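Side-chain contact in Exo-beta-1,3-glucanase (Streptomyces sp. SirexAA-E, PDB 4PEY), which hydrolyses laminarin and laminarioligosaccharides as a secreted exo-beta-1,3-glucanase, releasing glucose and laminaribiose: residues V95-F100 and T105-R110. The protein carries 1 engineered substitution. Numbering follows the deposited sequence.
Sequences VDAGWF and TQNFWR. With BGC (beta-D-glucopyranose), chain C; BGC (beta-D-glucopyranose), chain B; BGC (beta-D-glucopyranose), chain D.
The loop joining strand 87-94 to strand 110-113 folds back on itself between two glucan sites, and W99 and N107 meet at its middle. The indole NE1-H of W99 reaches OD1 of N107 at 2.9 Å in a nearly straight bond (163°) that lies in both the ring plane and the carbonyl plane. The same amide gives ND2 to D96 O at 3.1 Å, a weak, bent bond, and also to A127 O, so partners at both ends fix its rotation. CG1 of V95 packs against this ND2 at 3.6 Å, while CG2 touches CD of R110. Beyond N107, the centre of an inverse gamma turn, R110 turns at chi3 (73°), so that NE and NH2 both donate to F108 O; NH1 goes to I71 O. The Q106 side chain is stretched out, its CB 4.0 Å from CZ2 of W99; OE1, held by Q49, lies over one face of F100, while NE2 comes 3.5 Å from CZ at the rim, the planes 38° apart. The loop belongs to the first of two sets of mostly parallel strands, consistent with the paired beta-helices of glycoside hydrolase family 55. On one side D96 OD2 accepts O2 of two glucose units, at 2.6 Å (chain B) and 2.9 Å (chain C), and OD1 takes the backbone N of A97 and of D148. On the other, T105, Q106 and F108 line the second pocket, with T105 beside the substrate-binding residues W152 and Q173, and O4 of the chain D glucose meets the ring edge of F108, 3.5 Å from CZ.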
loop_
_atom_site.group_PDB
_atom_site.type_symbol
_atom_site.label_atom_id
_atom_site.label_comp_id
_atom_site.label_asym_id
_atom_site.label_seq_id
_atom_site.Cartn_x
_atom_site.Cartn_y
_atom_site.Cartn_z
ATOM N N VAL A 95 -0.374 -13.738 -10.501
ATOM C CA VAL A 95 -0.185 -12.520 -11.278
ATOM C C VAL A 95 1.085 -12.660 -12.118
ATOM O O VAL A 95 2.162 -12.979 -11.594
ATOM C CB VAL A 95 -0.096 -11.257 -10.389
ATOM C CG1 VAL A 95 0.185 -10.022 -11.237
ATOM C CG2 VAL A 95 -1.385 -11.056 -9.596
ATOM N N ASP A 96 0.949 -12.445 -13.425
ATOM C CA ASP A 96 2.087 -12.471 -14.346
ATOM C C ASP A 96 1.975 -11.226 -15.227
ATOM O O ASP A 96 1.069 -10.403 -15.036
ATOM C CB ASP A 96 2.112 -13.767 -15.174
ATOM C CG ASP A 96 3.506 -14.107 -15.733
ATOM O OD1 ASP A 96 4.448 -13.285 -15.653
ATOM O OD2 ASP A 96 3.650 -15.215 -16.292
ATOM N N ALA A 97 2.887 -11.068 -16.177
ATOM C CA ALA A 97 2.960 -9.821 -16.924
ATOM C C ALA A 97 2.832 -9.995 -18.442
ATOM O O ALA A 97 3.375 -9.200 -19.209
ATOM C CB ALA A 97 4.258 -9.100 -16.582
ATOM N N GLY A 98 2.092 -11.014 -18.872
ATOM C CA GLY A 98 1.928 -11.282 -20.294
ATOM C C GLY A 98 1.371 -10.102 -21.079
ATOM O O GLY A 98 1.798 -9.840 -22.205
ATOM N N TRP A 99 0.440 -9.368 -20.473
ATOM C CA TRP A 99 -0.257 -8.293 -21.181
ATOM C C TRP A 99 0.684 -7.135 -21.510
ATOM O O TRP A 99 0.413 -6.340 -22.414
ATOM C CB TRP A 99 -1.442 -7.783 -20.353
ATOM C CG TRP A 99 -1.012 -6.994 -19.144
ATOM C CD1 TRP A 99 -0.644 -7.492 -17.921
ATOM C CD2 TRP A 99 -0.894 -5.567 -19.049
ATOM N NE1 TRP A 99 -0.311 -6.459 -17.071
ATOM C CE2 TRP A 99 -0.457 -5.269 -17.738
ATOM C CE3 TRP A 99 -1.122 -4.511 -19.945
ATOM C CZ2 TRP A 99 -0.231 -3.961 -17.302
ATOM C CZ3 TRP A 99 -0.904 -3.210 -19.507
ATOM C CH2 TRP A 99 -0.461 -2.948 -18.196
ATOM N N PHE A 100 1.783 -7.042 -20.765
ATOM C CA PHE A 100 2.744 -5.958 -20.930
ATOM C C PHE A 100 4.094 -6.550 -21.330
ATOM O O PHE A 100 5.147 -6.013 -20.994
ATOM C CB PHE A 100 2.850 -5.139 -19.634
ATOM C CG PHE A 100 3.321 -3.713 -19.827
ATOM C CD1 PHE A 100 2.910 -2.962 -20.916
ATOM C CD2 PHE A 100 4.143 -3.113 -18.882
ATOM C CE1 PHE A 100 3.338 -1.645 -21.074
ATOM C CE2 PHE A 100 4.577 -1.800 -19.034
ATOM C CZ PHE A 100 4.172 -1.063 -20.125
ATOM N N THR A 105 5.964 -3.834 -14.176
ATOM C CA THR A 105 5.954 -2.557 -13.460
ATOM C C THR A 105 4.652 -1.761 -13.561
ATOM O O THR A 105 4.576 -0.647 -13.031
ATOM C CB THR A 105 7.106 -1.616 -13.916
ATOM O OG1 THR A 105 6.964 -1.291 -15.307
ATOM C CG2 THR A 105 8.463 -2.254 -13.654
ATOM N N GLN A 106 3.631 -2.306 -14.220
ATOM C CA GLN A 106 2.310 -1.676 -14.152
ATOM C C GLN A 106 1.257 -2.638 -13.583
ATOM O O GLN A 106 0.055 -2.427 -13.751
ATOM C CB GLN A 106 1.898 -1.128 -15.533
ATOM C CG GLN A 106 2.864 -0.016 -15.967
ATOM C CD GLN A 106 2.527 0.689 -17.266
ATOM O OE1 GLN A 106 1.425 0.570 -17.805
ATOM N NE2 GLN A 106 3.491 1.456 -17.767
ATOM N N ASN A 107 1.712 -3.670 -12.873
ATOM C CA ASN A 107 0.790 -4.630 -12.259
ATOM C C ASN A 107 0.306 -4.114 -10.896
ATOM O O ASN A 107 0.783 -4.555 -9.835
ATOM C CB ASN A 107 1.449 -6.011 -12.127
ATOM C CG ASN A 107 1.456 -6.785 -13.450
ATOM O OD1 ASN A 107 0.896 -6.324 -14.448
ATOM N ND2 ASN A 107 2.091 -7.964 -13.461
ATOM N N PHE A 108 -0.649 -3.183 -10.960
ATOM C CA PHE A 108 -1.157 -2.433 -9.809
ATOM C C PHE A 108 -2.551 -2.869 -9.370
ATOM O O PHE A 108 -3.254 -3.553 -10.111
ATOM C CB PHE A 108 -1.274 -0.934 -10.124
ATOM C CG PHE A 108 -0.043 -0.296 -10.718
ATOM C CD1 PHE A 108 1.219 -0.510 -10.178
ATOM C CD2 PHE A 108 -0.169 0.567 -11.804
ATOM C CE1 PHE A 108 2.337 0.116 -10.729
ATOM C CE2 PHE A 108 0.936 1.206 -12.350
ATOM C CZ PHE A 108 2.193 0.979 -11.813
ATOM N N TRP A 109 -2.949 -2.396 -8.186
ATOM C CA TRP A 109 -4.346 -2.341 -7.728
ATOM C C TRP A 109 -5.039 -3.701 -7.761
ATOM O O TRP A 109 -6.022 -3.902 -8.475
ATOM C CB TRP A 109 -5.161 -1.307 -8.549
ATOM C CG TRP A 109 -4.587 0.102 -8.487
ATOM C CD1 TRP A 109 -4.312 0.831 -7.361
ATOM C CD2 TRP A 109 -4.211 0.931 -9.600
ATOM N NE1 TRP A 109 -3.785 2.057 -7.704
ATOM C CE2 TRP A 109 -3.711 2.142 -9.073
ATOM C CE3 TRP A 109 -4.252 0.771 -10.991
ATOM C CZ2 TRP A 109 -3.236 3.173 -9.884
ATOM C CZ3 TRP A 109 -3.776 1.793 -11.796
ATOM C CH2 TRP A 109 -3.276 2.982 -11.242
ATOM N N ARG A 110 -4.531 -4.633 -6.963
ATOM C CA ARG A 110 -5.172 -5.939 -6.827
ATOM C C ARG A 110 -4.755 -6.511 -5.477
ATOM O O ARG A 110 -3.880 -5.951 -4.824
ATOM C CB ARG A 110 -4.790 -6.865 -7.993
ATOM C CG ARG A 110 -3.295 -7.206 -8.093
ATOM C CD ARG A 110 -2.924 -7.625 -9.517
ATOM N NE ARG A 110 -2.911 -6.466 -10.407
ATOM C CZ ARG A 110 -2.847 -6.522 -11.736
ATOM N NH1 ARG A 110 -2.827 -7.701 -12.365
ATOM N NH2 ARG A 110 -2.830 -5.394 -12.438
HETATM C C2 BGC C . 3.198 -14.835 -19.945
HETATM C C3 BGC C . 1.965 -15.707 -20.143
HETATM C C4 BGC C . 1.003 -15.092 -21.158
HETATM C C5 BGC C . 1.738 -14.679 -22.430
HETATM C C6 BGC C . 0.789 -13.983 -23.415
HETATM C C1 BGC C . 3.815 -14.401 -21.266
HETATM O O1 BGC C . 4.805 -13.428 -20.971
HETATM O O2 BGC C . 4.147 -15.549 -19.174
HETATM O O3 BGC C . 1.334 -15.857 -18.888
HETATM O O4 BGC C . -0.009 -16.028 -21.473
HETATM O O5 BGC C . 2.829 -13.830 -22.117
HETATM O O6 BGC C . 0.146 -12.878 -22.802
HETATM C C2 BGC B . 0.791 -17.378 -17.062
HETATM C C3 BGC B . 0.151 -18.710 -16.707
HETATM C C4 BGC B . -1.220 -18.812 -17.362
HETATM C C5 BGC B . -1.140 -18.515 -18.857
HETATM C C6 BGC B . -2.543 -18.464 -19.457
HETATM C C1 BGC B . 0.843 -17.240 -18.580
HETATM O O2 BGC B . 2.087 -17.297 -16.504
HETATM O O3 BGC B . 0.014 -18.803 -15.306
HETATM O O4 BGC B . -1.755 -20.102 -17.155
HETATM O O5 BGC B . -0.476 -17.287 -19.092
HETATM O O6 BGC B . -2.456 -18.220 -20.842
HETATM C C2 BGC D . 7.377 3.340 -11.146
HETATM C C3 BGC D . 5.857 3.436 -11.249
HETATM C C4 BGC D . 5.456 3.664 -12.698
HETATM C C5 BGC D . 6.028 2.556 -13.567
HETATM C C6 BGC D . 5.613 2.734 -15.019
HETATM C C1 BGC D . 7.967 2.394 -12.194
HETATM O O2 BGC D . 7.730 2.914 -9.837
HETATM O O3 BGC D . 5.392 4.515 -10.466
HETATM O O4 BGC D . 4.054 3.718 -12.822
HETATM O O5 BGC D . 7.433 2.623 -13.486
HETATM O O6 BGC D . 6.285 3.847 -15.563
#